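Local coordinates for NTF2 fold protein loop-helix-loop design NT-9 (Synthetic construct, PDB 6W90), which has no known natural function but, as a de novo designed NTF2-like fold, binds a distearoyl phosphatidylethanolamine lipid in its pocket, at residues E14-L19 with K28-D33; T22-F27 with A60-A65. One frame throughout, in Å; residues are numbered along the deposited sequence.

Contact 1 of 2, residues E14-L19 with K28-D33; sequences EEYIRL and KKAARD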
loop_
_atom_site.group_PDB
_atom_site.type_symbol
_atom_site.label_atom_id
_atom_site.label_comp_id
_atom_site.label_asym_id
_atom_site.label_seq_id
_atom_site.Cartn_x
_atom_site.Cartn_y
_atom_site.Cartn_z
ATOM N N GLU A 14 -9.432 4.857 -1.089
ATOM C CA GLU A 14 -10.001 5.017 -2.425
ATOM C C GLU A 14 -9.373 6.204 -3.132
ATOM O O GLU A 14 -9.111 6.158 -4.341
ATOM C CB GLU A 14 -11.531 5.142 -2.346
ATOM C CG GLU A 14 -12.190 3.732 -2.270
ATOM C CD GLU A 14 -13.630 3.663 -1.739
ATOM O OE1 GLU A 14 -14.239 4.714 -1.451
ATOM O OE2 GLU A 14 -14.146 2.519 -1.612
ATOM N N GLU A 15 -9.091 7.263 -2.393
ATOM C CA GLU A 15 -8.481 8.425 -3.013
ATOM C C GLU A 15 -7.064 8.120 -3.478
ATOM O O GLU A 15 -6.638 8.585 -4.535
ATOM C CB GLU A 15 -8.500 9.603 -2.046
ATOM C CG GLU A 15 -7.885 10.914 -2.670
ATOM C CD GLU A 15 -8.494 11.398 -4.040
ATOM O OE1 GLU A 15 -9.578 10.927 -4.497
ATOM O OE2 GLU A 15 -7.866 12.295 -4.674
ATOM N N TYR A 16 -6.296 7.371 -2.689
ATOM C CA TYR A 16 -4.945 7.060 -3.123
ATOM C C TYR A 16 -4.962 6.117 -4.308
ATOM O O TYR A 16 -4.140 6.248 -5.224
ATOM C CB TYR A 16 -4.127 6.499 -1.945
ATOM C CG TYR A 16 -3.561 7.628 -1.124
ATOM C CD1 TYR A 16 -2.354 8.221 -1.447
ATOM C CD2 TYR A 16 -4.258 8.143 -0.055
ATOM C CE1 TYR A 16 -1.857 9.295 -0.722
ATOM C CE2 TYR A 16 -3.755 9.215 0.678
ATOM C CZ TYR A 16 -2.563 9.780 0.329
ATOM O OH TYR A 16 -2.095 10.858 1.050
ATOM N N ILE A 17 -5.887 5.162 -4.319
ATOM C CA ILE A 17 -6.014 4.330 -5.511
ATOM C C ILE A 17 -6.356 5.187 -6.718
ATOM O O ILE A 17 -5.805 4.996 -7.811
ATOM C CB ILE A 17 -7.059 3.223 -5.310
ATOM C CG1 ILE A 17 -6.588 2.276 -4.226
ATOM C CG2 ILE A 17 -7.308 2.559 -6.671
ATOM C CD1 ILE A 17 -7.705 1.375 -3.797
ATOM N N ARG A 18 -7.262 6.144 -6.544
ATOM C CA ARG A 18 -7.648 6.986 -7.668
ATOM C C ARG A 18 -6.463 7.776 -8.184
ATOM O O ARG A 18 -6.271 7.906 -9.393
ATOM C CB ARG A 18 -8.756 7.941 -7.270
ATOM C CG ARG A 18 -9.261 8.751 -8.472
ATOM C CD ARG A 18 -10.465 9.662 -8.062
ATOM N NE ARG A 18 -9.914 10.862 -7.453
ATOM C CZ ARG A 18 -9.486 11.912 -8.149
ATOM N NH1 ARG A 18 -9.628 11.940 -9.475
ATOM N NH2 ARG A 18 -8.924 12.937 -7.523
ATOM N N LEU A 19 -5.652 8.315 -7.284
ATOM C CA LEU A 19 -4.489 9.080 -7.713
ATOM C C LEU A 19 -3.519 8.213 -8.491
ATOM O O LEU A 19 -2.876 8.661 -9.448
ATOM C CB LEU A 19 -3.766 9.666 -6.510
ATOM C CG LEU A 19 -4.531 10.809 -5.877
ATOM C CD1 LEU A 19 -3.760 11.255 -4.618
ATOM C CD2 LEU A 19 -4.758 11.994 -6.785
ATOM N N LYS A 28 2.594 9.833 -5.827
ATOM C CA LYS A 28 3.883 9.659 -5.171
ATOM C C LYS A 28 4.175 10.797 -4.204
ATOM O O LYS A 28 4.686 10.567 -3.104
ATOM C CB LYS A 28 4.982 9.548 -6.224
ATOM C CG LYS A 28 6.388 9.533 -5.678
ATOM C CD LYS A 28 7.322 9.053 -6.753
ATOM C CE LYS A 28 8.747 9.245 -6.372
ATOM N NZ LYS A 28 9.598 8.603 -7.417
ATOM N N LYS A 29 3.876 12.033 -4.601
ATOM C CA LYS A 29 4.129 13.169 -3.730
ATOM C C LYS A 29 3.248 13.080 -2.499
ATOM O O LYS A 29 3.718 13.197 -1.360
ATOM C CB LYS A 29 3.899 14.458 -4.517
ATOM C CG LYS A 29 4.278 15.734 -3.793
ATOM C CD LYS A 29 4.024 16.984 -4.655
ATOM C CE LYS A 29 4.125 18.270 -3.829
ATOM N NZ LYS A 29 3.101 18.303 -2.733
ATOM N N ALA A 30 1.973 12.793 -2.702
ATOM C CA ALA A 30 1.079 12.696 -1.566
ATOM C C ALA A 30 1.447 11.527 -0.668
ATOM O O ALA A 30 1.327 11.621 0.560
ATOM C CB ALA A 30 -0.363 12.560 -2.042
ATOM N N ALA A 31 1.811 10.394 -1.250
ATOM C CA ALA A 31 2.154 9.250 -0.419
ATOM C C ALA A 31 3.287 9.600 0.529
ATOM O O ALA A 31 3.214 9.320 1.731
ATOM C CB ALA A 31 2.528 8.067 -1.302
ATOM N N ARG A 32 4.330 10.267 0.015
ATOM C CA ARG A 32 5.525 10.588 0.797
ATOM C C ARG A 32 5.379 11.832 1.672
ATOM O O ARG A 32 6.171 12.018 2.610
ATOM C CB ARG A 32 6.707 10.787 -0.166
ATOM C CG ARG A 32 8.056 11.090 0.479
ATOM C CD ARG A 32 8.612 9.844 1.098
ATOM N NE ARG A 32 9.893 10.075 1.752
ATOM C CZ ARG A 32 11.058 10.143 1.118
ATOM N NH1 ARG A 32 11.110 10.020 -0.201
ATOM N NH2 ARG A 32 12.172 10.348 1.807
ATOM N N ASP A 33 4.377 12.673 1.412
ATOM C CA ASP A 33 4.294 13.952 2.130
ATOM C C ASP A 33 3.109 13.960 3.100
ATOM O O ASP A 33 3.135 14.666 4.111
ATOM C CB ASP A 33 4.103 15.173 1.215
ATOM C CG ASP A 33 5.333 15.509 0.377
ATOM O OD1 ASP A 33 6.400 14.900 0.569
ATOM O OD2 ASP A 33 5.211 16.390 -0.503
#
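The phenol of Tyr-16 spans the gap to helix 24-35 and ends against the backbone and methyl group of Ala-30. Its CE1 lies 3.8 Å from Ala-30 CB, a contact made obliquely to the ring. The carbonyl carbon of Ala-30 sits at the ring edge, in its plane, with the peptide nitrogen of the next residue also at the edge, near the plane, Ala-31 N being 3.9 Å from Tyr-16 CE1. The hydroxyl comes close to the same peptide, Tyr-16 OH being 3.5 Å from Ala-30 O. Leu-19, one turn further along, adds a looser apolar touch through its CD1, 4.5 Å from Ala-30 CB. With CG anti to the carbonyl carbon (chi1 -84°), the ring of Tyr-16 is directed toward helix 24-35. A leucine here would end well short of the phenol's far half, and Ala-30 CB and the peptide at Ala-31 would probably lose their main partner across the gap. Next to the contact the flank of helix 6-22 carries a side-on salt bridge: Arg-18 NE meets Glu-15 OE1 at 3.0 Å and nearly straight (175°), and NH2 of the same guanidinium donates to Glu-15 OE2 at 3.1 Å. On the other helix, Ala-31 packs on Leu-58, and Lys-28 forms a salt bridge with Asp-59, tying helix 24-35 to helix 54-64. The two segments run roughly antiparallel, 142° between directions, with axes 10.5 Å apart; at this spacing it is the tyrosine ring that reaches across to the small Ala-30, and the two segments bury 127 Å² between them. Such a pair of consecutive helices, packed beside a lipid-filled pocket with Ile-17 among its lining residues, belongs to the helical side of the NTF2-like fold.

Contact 2 of 2, residues T22-F27 with A60-A65; sequences TDPDQF and AMQEWA. With 3PE (1,2-Distearoyl-sn-glycerophosphoethanolamine), chain B.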
loop_
_atom_site.group_PDB
_atom_site.type_symbol
_atom_site.label_atom_id
_atom_site.label_comp_id
_atom_site.label_asym_id
_atom_site.label_seq_id
_atom_site.Cartn_x
_atom_site.Cartn_y
_atom_site.Cartn_z
ATOM N N THR A 22 -4.894 8.159 -11.946
ATOM C CA THR A 22 -5.184 9.392 -12.656
ATOM C C THR A 22 -4.047 10.392 -12.657
ATOM O O THR A 22 -3.937 11.169 -13.593
ATOM C CB THR A 22 -6.401 10.113 -12.060
ATOM O OG1 THR A 22 -6.051 10.572 -10.747
ATOM C CG2 THR A 22 -7.589 9.229 -12.032
ATOM N N ASP A 23 -3.241 10.442 -11.606
ATOM C CA ASP A 23 -2.177 11.438 -11.489
ATOM C C ASP A 23 -1.062 10.796 -10.683
ATOM O O ASP A 23 -0.877 11.093 -9.506
ATOM C CB ASP A 23 -2.703 12.705 -10.819
ATOM C CG ASP A 23 -1.719 13.859 -10.851
ATOM O OD1 ASP A 23 -0.510 13.625 -11.078
ATOM O OD2 ASP A 23 -2.183 15.004 -10.641
ATOM N N PRO A 24 -0.333 9.863 -11.283
ATOM C CA PRO A 24 0.650 9.090 -10.504
ATOM C C PRO A 24 1.751 9.926 -9.892
ATOM O O PRO A 24 2.329 9.524 -8.873
ATOM C CB PRO A 24 1.194 8.088 -11.535
ATOM C CG PRO A 24 0.653 8.564 -12.889
ATOM C CD PRO A 24 -0.623 9.245 -12.584
ATOM N N ASP A 25 2.064 11.078 -10.470
ATOM C CA ASP A 25 3.077 11.919 -9.849
ATOM C C ASP A 25 2.547 12.510 -8.548
ATOM O O ASP A 25 3.294 12.638 -7.575
ATOM C CB ASP A 25 3.527 13.002 -10.823
ATOM C CG ASP A 25 4.509 12.475 -11.867
ATOM O OD1 ASP A 25 5.039 11.354 -11.696
ATOM O OD2 ASP A 25 4.760 13.187 -12.862
ATOM N N GLN A 26 1.250 12.848 -8.509
ATOM C CA GLN A 26 0.619 13.314 -7.275
ATOM C C GLN A 26 0.458 12.176 -6.267
ATOM O O GLN A 26 0.538 12.390 -5.051
ATOM C CB GLN A 26 -0.750 13.924 -7.600
ATOM C CG GLN A 26 -1.433 14.630 -6.443
ATOM C CD GLN A 26 -2.740 15.314 -6.860
ATOM O OE1 GLN A 26 -2.928 15.685 -8.025
ATOM N NE2 GLN A 26 -3.651 15.471 -5.905
ATOM N N PHE A 27 0.170 10.971 -6.752
ATOM C CA PHE A 27 0.164 9.804 -5.882
ATOM C C PHE A 27 1.479 9.726 -5.116
ATOM O O PHE A 27 1.496 9.566 -3.892
ATOM C CB PHE A 27 -0.085 8.520 -6.713
ATOM C CG PHE A 27 0.172 7.256 -5.946
ATOM C CD1 PHE A 27 -0.802 6.748 -5.110
ATOM C CD2 PHE A 27 1.376 6.587 -6.059
ATOM C CE1 PHE A 27 -0.588 5.596 -4.378
ATOM C CE2 PHE A 27 1.633 5.445 -5.291
ATOM C CZ PHE A 27 0.641 4.937 -4.462
ATOM N N ALA A 60 7.430 1.960 -8.774
ATOM C CA ALA A 60 7.112 0.595 -9.169
ATOM C C ALA A 60 5.615 0.344 -9.056
ATOM O O ALA A 60 5.023 -0.296 -9.933
ATOM C CB ALA A 60 7.910 -0.394 -8.324
ATOM N N MET A 61 4.981 0.882 -8.007
ATOM C CA MET A 61 3.524 0.816 -7.892
ATOM C C MET A 61 2.823 1.504 -9.055
ATOM O O MET A 61 1.792 1.022 -9.532
ATOM C CB MET A 61 3.055 1.470 -6.593
ATOM C CG MET A 61 3.545 0.765 -5.381
ATOM S SD MET A 61 2.894 1.532 -3.912
ATOM C CE MET A 61 1.256 0.887 -4.061
ATOM N N GLN A 62 3.338 2.651 -9.508
ATOM C CA GLN A 62 2.710 3.330 -10.637
ATOM C C GLN A 62 2.675 2.427 -11.860
ATOM O O GLN A 62 1.687 2.397 -12.599
ATOM C CB GLN A 62 3.448 4.629 -10.976
ATOM C CG GLN A 62 3.030 5.274 -12.319
ATOM C CD GLN A 62 3.918 6.457 -12.728
ATOM O OE1 GLN A 62 4.911 6.771 -12.057
ATOM N NE2 GLN A 62 3.552 7.122 -13.823
ATOM N N GLU A 63 3.744 1.679 -12.093
ATOM C CA GLU A 63 3.751 0.862 -13.296
ATOM C C GLU A 63 2.930 -0.408 -13.103
ATOM O O GLU A 63 2.197 -0.814 -14.012
ATOM C CB GLU A 63 5.179 0.530 -13.712
ATOM C CG GLU A 63 5.244 0.023 -15.139
ATOM C CD GLU A 63 6.544 0.368 -15.807
ATOM O OE1 GLU A 63 6.813 -0.170 -16.905
ATOM O OE2 GLU A 63 7.299 1.174 -15.219
ATOM N N TRP A 64 3.014 -1.029 -11.920
ATOM C CA TRP A 64 2.254 -2.249 -11.659
ATOM C C TRP A 64 0.757 -2.028 -11.755
ATOM O O TRP A 64 -0.006 -2.971 -12.007
ATOM C CB TRP A 64 2.557 -2.783 -10.264
ATOM C CG TRP A 64 3.825 -3.569 -10.163
ATOM C CD1 TRP A 64 4.436 -4.278 -11.158
ATOM C CD2 TRP A 64 4.639 -3.743 -8.992
ATOM N NE1 TRP A 64 5.577 -4.881 -10.682
ATOM C CE2 TRP A 64 5.724 -4.571 -9.357
ATOM C CE3 TRP A 64 4.556 -3.281 -7.674
ATOM C CZ2 TRP A 64 6.717 -4.943 -8.455
ATOM C CZ3 TRP A 64 5.540 -3.652 -6.781
ATOM C CH2 TRP A 64 6.608 -4.476 -7.176
ATOM N N ALA A 65 0.310 -0.802 -11.576
ATOM C CA ALA A 65 -1.120 -0.576 -11.540
ATOM C C ALA A 65 -1.776 -0.847 -12.882
ATOM O O ALA A 65 -2.973 -1.158 -12.941
ATOM C CB ALA A 65 -1.393 0.855 -11.100
HETATM P P 3PE B . -2.161 -13.191 -4.136
HETATM N N 3PE B . -0.858 -14.051 -0.045
HETATM O O11 3PE B . -1.592 -11.647 -4.220
HETATM O O12 3PE B . -3.662 -13.191 -4.264
HETATM O O13 3PE B . -1.834 -13.781 -2.617
HETATM O O14 3PE B . -1.483 -14.127 -5.136
HETATM C C11 3PE B . -2.589 -13.314 -1.528
HETATM C C12 3PE B . -2.282 -14.155 -0.296
HETATM C C1 3PE B . -0.202 -11.474 -4.179
HETATM C C2 3PE B . 0.183 -10.014 -4.467
HETATM C C3 3PE B . -0.819 -9.149 -3.697
HETATM O O31 3PE B . -0.381 -7.826 -3.597
HETATM O O32 3PE B . -0.706 -7.656 -5.809
HETATM C C31 3PE B . -0.317 -7.147 -4.818
HETATM C C32 3PE B . 0.265 -5.739 -4.854
HETATM C C33 3PE B . -0.091 -4.968 -6.123
HETATM C C34 3PE B . -0.227 -3.505 -5.704
HETATM C C35 3PE B . -0.155 -2.551 -6.890
HETATM C C36 3PE B . -1.514 -1.862 -7.055
HETATM C C37 3PE B . -1.720 -0.734 -6.036
HETATM C C38 3PE B . -2.258 -1.226 -4.686
HETATM C C39 3PE B . -3.170 -0.189 -4.014
HETATM C C3A 3PE B . -2.395 1.047 -3.541
HETATM C C3B 3PE B . -3.215 1.905 -2.570
HETATM C C3C 3PE B . -2.743 1.678 -1.133
HETATM C C3D 3PE B . -3.311 2.731 -0.180
HETATM C C3E 3PE B . -2.976 2.332 1.262
HETATM C C3F 3PE B . -3.881 3.072 2.256
HETATM C C3G 3PE B . -3.597 2.614 3.692
HETATM C C3H 3PE B . -4.800 2.762 4.635
HETATM C C3I 3PE B . -5.015 4.197 5.125
HETATM O O21 3PE B . 1.492 -9.802 -4.019
HETATM O O22 3PE B . 2.293 -9.269 -6.079
HETATM C C21 3PE B . 2.527 -9.485 -4.929
HETATM C C22 3PE B . 3.971 -9.432 -4.391
HETATM C C23 3PE B . 4.564 -8.015 -4.381
HETATM C C24 3PE B . 3.995 -7.135 -3.263
HETATM C C25 3PE B . 4.477 -5.678 -3.363
HETATM C C26 3PE B . 3.494 -4.811 -2.573
HETATM C C27 3PE B . 3.738 -3.310 -2.740
HETATM C C28 3PE B . 2.657 -2.498 -2.008
HETATM C C29 3PE B . 2.890 -2.293 -0.499
HETATM C C2A 3PE B . 1.943 -1.224 0.083
HETATM C C2B 3PE B . 2.600 0.144 0.268
HETATM C C2C 3PE B . 1.547 1.248 0.412
HETATM C C2D 3PE B . 2.114 2.547 -0.158
HETATM C C2E 3PE B . 1.220 3.748 0.120
HETATM C C2F 3PE B . 0.134 3.874 -0.945
#
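The Phe-27 ring has the Met-61 sulfur at its edge, with SD 5.4 Å from the ring centroid and 83° off the normal, a Met-aromatic contact on the helical side of the NTF2-like lipid pocket. Phe-27 CZ also meets Met-61 CE at 4.1 Å, obliquely to the ring, and the two side chains cross at about a right angle. Oblique to the same ring too is the last modelled carbon of one acyl chain, C2F, 3.7 Å from Phe-27 CZ. The indole of Trp-64 carries the carbonyl oxygen Ala-60 O over one face, 3.2 Å above the plane and displaced toward the rim, and Leu-127 of helix 121-129 also packs on this side chain. A third flat group, the carboxamide of Gln-62, has the CB-CG side of the Pro-24 ring over one face: Pro-24 CB stands 3.4 Å from Gln-62 CD, while Pro-24 CG is equally near NE2 of that amide. With CG anti to the backbone N (chi1 169°), Gln-62 is directed at Pro-24, and its CG joins the packing where the interface is less buried. Met-61 instead bends at its last torsion, which turns the methyl to the second acyl chain, CE lying 3.7 Å from lipid C3A. One methionine thus touches Phe-27 and both lipid tails, joining helix-helix packing to ligand contact. Phe-27 also packs on Leu-19 and Leu-20 of helix 6-22. The start of helix 24-35 is fixed by Asp-23 as N-cap: Gln-26 N donates to Asp-23 OD1 over 3.2 Å, approaching 64° above the carboxylate plane.

In the fold
The two contacts lie side by side, centres about 8 Å apart, and share helix 24-35, whose first turn serves contact 2 and whose following turns serve contact 1. Their segments alternate along the chain: 14-19, 22-27, 28-33, then 60-65, so that helix 24-35 packs against its predecessor, helix 6-22, and against helix 54-64, which follows after intervening strands. They meet directly where Tyr-16 O lies 3.4 Å from Phe-27 CD1 and Leu-19 CB packs on Phe-27 CB. Together they link three helices that contribute to the lining of the lipid pocket, through Ile-17, Phe-27 and Met-61, all within a single-chain assembly.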